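Local atomic coordinates of VgrG protein (Vibrio cholerae, PDB entry 4E1C), a protein that carries an actin cross-linking domain that binds ADP and magnesium and probably uses ATP to join actin monomers covalently to one another. Residues Val177-Lys182 and Leu346-Glu351; Ser23-Glu28 and Tyr94-Asp99. All blocks are in the same frame, centred on the assembly; numbering follows the deposited sequence. Where two conformers were deposited one is given.

Contact 1: residues Val177-Lys182 and Leu346-Glu351; sequences VGVAAK and LAILFE. With MG (magnesium ion), chain D; ADP (adenosine-5'-diphosphate), chain B.
Strands 167-180 and 345-352 pair antiparallel in the sheet that carries the ADP, and V177 with F350 and V179 with I348 are its hydrogen-bonded pairs here. Both pairs have reciprocal bonds, V177 N reaching F350 O at 2.8 Å and I348 N reaching V179 O at 2.9 Å. The pairing outlasts strand 177-180: A181 N donates to L346 O at 2.9 Å, almost straight at 177°, while a water bridges L346 O and K182 N.

On the face of V177, V179, I348 and F350, the CG2 of V179 lies 4.3 Å from F350 CE2, at the ring edge near its plane. I348 has CG1 between its backbone N and carbonyl carbon (chi1 52°), which lays CG1 against the start of the 3-10 segment, 3.7 Å from A181 CA. A181 CB rests 3.7 Å from L346 CD2. L192 and L195 of helix 190-196 pack on V179, L195 also on F350, and Y230 of helix 221-245 on I348.

On the other face G178 presents only its CA to the isobutyl group of L349, whose CD2 lies over one face of the adenine, 3.4 Å from ADP C5; I333 and A336 also touch L349. Two residues on, the extended side chain of E351 brings OE2 2.6 Å from a magnesium ion that Q174 also binds. The antiparallel pair thus supplies one wall of the adenine pocket, L349, and a magnesium ligand, E351.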
# COMPACT_ATOMS: atom_id res chain seq x y z
N VAL A 177 -2.60 2.03 -6.87
CA VAL A 177 -2.84 2.94 -7.97
C VAL A 177 -2.89 4.34 -7.41
O VAL A 177 -3.53 4.57 -6.39
CB VAL A 177 -4.12 2.54 -8.80
CG1 VAL A 177 -4.52 3.62 -9.81
CG2 VAL A 177 -3.92 1.19 -9.50
N GLY A 178 -2.23 5.27 -8.10
CA GLY A 178 -2.20 6.68 -7.73
C GLY A 178 -2.84 7.50 -8.82
O GLY A 178 -2.50 7.33 -9.98
N VAL A 179 -3.82 8.35 -8.46
CA VAL A 179 -4.53 9.22 -9.42
C VAL A 179 -4.58 10.64 -8.85
O VAL A 179 -4.53 10.81 -7.63
CB VAL A 179 -5.98 8.72 -9.76
CG1 VAL A 179 -5.97 7.40 -10.52
CG2 VAL A 179 -6.87 8.63 -8.51
N ALA A 180 -4.77 11.64 -9.72
CA ALA A 180 -4.98 13.03 -9.32
C ALA A 180 -6.25 13.06 -8.48
O ALA A 180 -7.27 12.51 -8.90
CB ALA A 180 -5.16 13.92 -10.55
N ALA A 181 -6.17 13.66 -7.27
CA ALA A 181 -7.28 13.76 -6.32
C ALA A 181 -8.52 14.41 -6.94
O ALA A 181 -9.64 13.93 -6.71
CB ALA A 181 -6.84 14.50 -5.07
N LYS A 182 -8.30 15.40 -7.82
CA LYS A 182 -9.34 16.14 -8.56
C LYS A 182 -10.11 15.27 -9.56
O LYS A 182 -11.18 15.67 -10.00
CB LYS A 182 -8.78 17.40 -9.23
CG LYS A 182 -7.83 17.11 -10.39
CD LYS A 182 -7.48 18.36 -11.17
CE LYS A 182 -6.74 18.02 -12.44
NZ LYS A 182 -6.15 19.22 -13.07
N LEU A 346 -2.11 17.21 -6.07
CA LEU A 346 -2.21 16.09 -5.14
C LEU A 346 -2.62 14.79 -5.81
O LEU A 346 -3.60 14.75 -6.57
CB LEU A 346 -3.17 16.43 -3.97
CG LEU A 346 -3.52 15.25 -3.01
CD1 LEU A 346 -2.32 14.86 -2.10
CD2 LEU A 346 -4.73 15.57 -2.19
N ALA A 347 -1.82 13.74 -5.56
CA ALA A 347 -2.17 12.39 -6.00
C ALA A 347 -2.67 11.67 -4.74
O ALA A 347 -2.15 11.90 -3.65
CB ALA A 347 -0.97 11.65 -6.58
N ILE A 348 -3.70 10.83 -4.90
CA ILE A 348 -4.27 10.02 -3.83
C ILE A 348 -4.13 8.59 -4.28
O ILE A 348 -4.30 8.30 -5.46
CB ILE A 348 -5.73 10.44 -3.43
CG1 ILE A 348 -6.69 10.53 -4.65
CG2 ILE A 348 -5.68 11.75 -2.60
CD1 ILE A 348 -8.22 10.69 -4.30
N LEU A 349 -3.72 7.71 -3.35
CA LEU A 349 -3.40 6.32 -3.64
C LEU A 349 -4.35 5.31 -3.03
O LEU A 349 -4.95 5.54 -1.98
CB LEU A 349 -1.95 6.05 -3.20
CG LEU A 349 -0.85 6.37 -4.22
CD1 LEU A 349 -0.69 7.87 -4.46
CD2 LEU A 349 0.45 5.85 -3.74
N PHE A 350 -4.44 4.16 -3.70
CA PHE A 350 -5.34 3.10 -3.30
C PHE A 350 -4.69 1.76 -3.52
O PHE A 350 -4.16 1.49 -4.60
CB PHE A 350 -6.66 3.19 -4.12
CG PHE A 350 -7.33 4.53 -3.97
CD1 PHE A 350 -8.24 4.75 -2.93
CD2 PHE A 350 -7.02 5.59 -4.82
CE1 PHE A 350 -8.82 6.01 -2.76
CE2 PHE A 350 -7.57 6.85 -4.62
CZ PHE A 350 -8.48 7.06 -3.60
N GLU A 351 -4.78 0.88 -2.49
CA GLU A 351 -4.24 -0.46 -2.53
C GLU A 351 -5.34 -1.45 -2.83
O GLU A 351 -6.37 -1.48 -2.14
CB GLU A 351 -3.57 -0.77 -1.18
CG GLU A 351 -2.98 -2.16 -1.05
CD GLU A 351 -2.46 -2.47 0.35
OE1 GLU A 351 -1.93 -1.55 1.01
OE2 GLU A 351 -2.57 -3.64 0.77
MG MG D . -0.13 -4.48 1.03
PB ADP B . 4.33 -0.49 3.18
O1B ADP B . 3.50 0.59 3.74
O2B ADP B . 5.70 -0.53 3.90
O3B ADP B . 3.63 -1.84 3.35
PA ADP B . 4.97 1.14 0.83
O1A ADP B . 4.48 2.33 1.59
O2A ADP B . 6.50 1.20 0.71
O3A ADP B . 4.56 -0.20 1.62
O5' ADP B . 4.31 1.15 -0.61
C5' ADP B . 3.32 0.20 -1.01
C4' ADP B . 3.06 0.34 -2.49
O4' ADP B . 2.86 1.73 -2.85
C3' ADP B . 4.14 -0.20 -3.44
O3' ADP B . 3.51 -1.09 -4.36
C2' ADP B . 4.64 1.05 -4.15
O2' ADP B . 5.13 0.89 -5.47
C1' ADP B . 3.37 1.88 -4.15
N9 ADP B . 3.54 3.29 -4.47
C8 ADP B . 4.35 4.20 -3.84
N7 ADP B . 4.28 5.40 -4.36
C5 ADP B . 3.37 5.27 -5.40
C6 ADP B . 2.83 6.19 -6.32
N6 ADP B . 3.19 7.49 -6.35
N1 ADP B . 1.93 5.74 -7.21
C2 ADP B . 1.58 4.45 -7.19
N3 ADP B . 2.02 3.49 -6.37
C4 ADP B . 2.91 3.97 -5.49
O HOH W 1 -5.58 16.83 -7.61

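Contact 2: residues Ser23-Glu28 and Tyr94-Asp99; sequences SSIGIE and YPCEMD. With MG (magnesium ion), chain E; ADP (adenosine-5'-diphosphate), chain B.
I25 and M98 bury the most surface in this contact, each covered over 88 Å², and their side chains cross at about a right angle. M98 CG sits 3.7 Å from I25 CB, and its thioether continues toward S23, where SD lies near CB. A bend at chi3 (86°) then turns the methyl CE back to I25 CD1. On the I25 side, CG1 is anti to the backbone N (chi1 -171°), which leaves CG2 to pack on M98 CA and CG. V177 touches both side chains from strand 167-180.

S23, third in buried area, holds the backbone of M98: its O accepts from M98 N at 3.1 Å, the donor tilted 33° from the carbonyl plane, and takes a second bond from a water. Its OG, in one of two conformers, is bonded to E191. Further along, I25 and C96 form an antiparallel hydrogen-bonded pair, with I25 N to C96 O at 2.9 Å and C96 N to I25 O at 3.0 Å.

S24, G26 and P95 meet the nucleotide. S24 OG donates to adenine N1 at 2.8 Å, P95 CG lies over the adenine face opposite L349, 3.5 Å from ADP C5, so that the base is sandwiched between the two, and G26 CA comes within 3.2 Å of the ribose O2'. Two residues beyond G26, E28 OE2 binds a magnesium ion at 2.5 Å. The strand pair thus forms part of the ADP site, with S24 reading adenine N1, P95 over the base and E28 on the metal.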
# COMPACT_ATOMS: atom_id res chain seq x y z
N SER A 23 -1.72 8.95 -14.10
CA SER A 23 -1.94 7.88 -13.13
C SER A 23 -0.71 6.96 -12.99
O SER A 23 -0.00 6.70 -13.96
CB SER A 23 -3.19 7.08 -13.47
OG SER A 23 -3.10 6.50 -14.76
N SER A 24 -0.46 6.51 -11.75
CA SER A 24 0.69 5.65 -11.46
C SER A 24 0.30 4.33 -10.82
O SER A 24 -0.80 4.20 -10.29
CB SER A 24 1.69 6.40 -10.60
OG SER A 24 1.03 6.99 -9.50
N ILE A 25 1.20 3.36 -10.88
CA ILE A 25 0.98 2.02 -10.33
C ILE A 25 2.26 1.47 -9.70
O ILE A 25 3.35 1.66 -10.22
CB ILE A 25 0.34 1.06 -11.38
CG1 ILE A 25 -0.09 -0.29 -10.74
CG2 ILE A 25 1.23 0.87 -12.63
CD1 ILE A 25 -1.30 -0.99 -11.37
N GLY A 26 2.08 0.84 -8.54
CA GLY A 26 3.12 0.15 -7.80
C GLY A 26 2.59 -1.23 -7.48
O GLY A 26 1.38 -1.43 -7.44
N ILE A 27 3.49 -2.20 -7.32
CA ILE A 27 3.09 -3.57 -6.99
C ILE A 27 3.86 -4.07 -5.76
O ILE A 27 4.92 -3.54 -5.44
CB ILE A 27 3.18 -4.56 -8.20
CG1 ILE A 27 4.63 -4.74 -8.73
CG2 ILE A 27 2.17 -4.19 -9.31
CD1 ILE A 27 4.87 -5.97 -9.66
N GLU A 28 3.28 -5.06 -5.05
CA GLU A 28 3.86 -5.73 -3.89
C GLU A 28 3.72 -7.20 -4.15
O GLU A 28 2.65 -7.64 -4.58
CB GLU A 28 3.13 -5.36 -2.59
CG GLU A 28 3.40 -3.95 -2.11
CD GLU A 28 2.40 -3.47 -1.07
OE1 GLU A 28 1.22 -3.23 -1.42
OE2 GLU A 28 2.80 -3.35 0.11
N TYR A 94 9.12 0.10 -7.53
CA TYR A 94 9.18 1.55 -7.55
C TYR A 94 8.04 1.91 -8.49
O TYR A 94 7.88 1.22 -9.52
CB TYR A 94 10.55 2.02 -8.08
CG TYR A 94 11.61 1.95 -7.00
CD1 TYR A 94 12.31 0.77 -6.75
CD2 TYR A 94 11.93 3.07 -6.23
CE1 TYR A 94 13.29 0.70 -5.77
CE2 TYR A 94 12.91 3.01 -5.23
CZ TYR A 94 13.58 1.82 -5.00
OH TYR A 94 14.52 1.73 -4.00
N PRO A 95 7.15 2.87 -8.14
CA PRO A 95 6.01 3.17 -9.03
C PRO A 95 6.42 3.62 -10.42
O PRO A 95 7.50 4.18 -10.62
CB PRO A 95 5.25 4.28 -8.28
CG PRO A 95 6.28 4.90 -7.37
CD PRO A 95 7.14 3.76 -6.95
N CYS A 96 5.56 3.35 -11.39
CA CYS A 96 5.77 3.82 -12.77
C CYS A 96 4.43 4.31 -13.28
O CYS A 96 3.44 4.18 -12.57
CB CYS A 96 6.36 2.73 -13.66
SG CYS A 96 5.28 1.30 -13.88
N GLU A 97 4.41 4.89 -14.49
CA GLU A 97 3.16 5.37 -15.11
C GLU A 97 2.38 4.13 -15.52
O GLU A 97 2.98 3.17 -16.00
CB GLU A 97 3.47 6.23 -16.35
CG GLU A 97 4.36 7.43 -16.05
CD GLU A 97 4.99 8.12 -17.25
OE1 GLU A 97 6.12 8.65 -17.11
OE2 GLU A 97 4.34 8.15 -18.32
N MET A 98 1.07 4.14 -15.29
CA MET A 98 0.15 3.04 -15.62
C MET A 98 0.19 2.61 -17.09
O MET A 98 0.02 1.42 -17.37
CB MET A 98 -1.28 3.39 -15.22
CG MET A 98 -1.57 3.10 -13.79
SD MET A 98 -3.34 3.04 -13.39
CE MET A 98 -3.70 1.35 -13.80
N ASP A 99 0.38 3.58 -18.01
CA ASP A 99 0.44 3.31 -19.45
C ASP A 99 1.86 3.12 -19.99
O ASP A 99 2.06 3.05 -21.20
CB ASP A 99 -0.34 4.40 -20.24
CG ASP A 99 0.20 5.82 -20.14
OD1 ASP A 99 1.24 6.03 -19.48
OD2 ASP A 99 -0.44 6.74 -20.72
MG MG E . 4.86 -3.08 1.41
PB ADP B . 4.33 -0.49 3.18
O1B ADP B . 3.50 0.59 3.74
O2B ADP B . 5.70 -0.53 3.90
O3B ADP B . 3.63 -1.84 3.35
PA ADP B . 4.97 1.14 0.83
O1A ADP B . 4.48 2.33 1.59
O2A ADP B . 6.50 1.20 0.71
O3A ADP B . 4.56 -0.20 1.62
O5' ADP B . 4.31 1.15 -0.61
C5' ADP B . 3.32 0.20 -1.01
C4' ADP B . 3.06 0.34 -2.49
O4' ADP B . 2.86 1.73 -2.85
C3' ADP B . 4.14 -0.20 -3.44
O3' ADP B . 3.51 -1.09 -4.36
C2' ADP B . 4.64 1.05 -4.15
O2' ADP B . 5.13 0.89 -5.47
C1' ADP B . 3.37 1.88 -4.15
N9 ADP B . 3.54 3.29 -4.47
C8 ADP B . 4.35 4.20 -3.84
N7 ADP B . 4.28 5.40 -4.36
C5 ADP B . 3.37 5.27 -5.40
C6 ADP B . 2.83 6.19 -6.32
N6 ADP B . 3.19 7.49 -6.35
N1 ADP B . 1.93 5.74 -7.21
C2 ADP B . 1.58 4.45 -7.19
N3 ADP B . 2.02 3.49 -6.37
C4 ADP B . 2.91 3.97 -5.49
O HOH W 2 -0.57 6.60 -16.84
O HOH W 3 5.26 -0.62 -10.56

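From the N terminus, strand 24-32 is the first of the four strands involved, and contact 2 closes after 65 residues without helix, when strand 85-97 returns beside it. Contact 1 opens later, at strand 167-180, and closes across 163 residues that include 75 in helix, when strand 345-352 arrives. The two loops therefore follow in series, neither nested nor crossed. They are joined laterally: strand 24-32 is the neighbour of strand 167-180, G178 N lies 2.8 Å from S24 O in a probable hydrogen bond, and V177 CG1 packs 3.8 Å from M98 SD. With centres 11 Å apart, both contacts reach ADP, and together they tie the mainly stranded early part to the helix-rich residues 183-345.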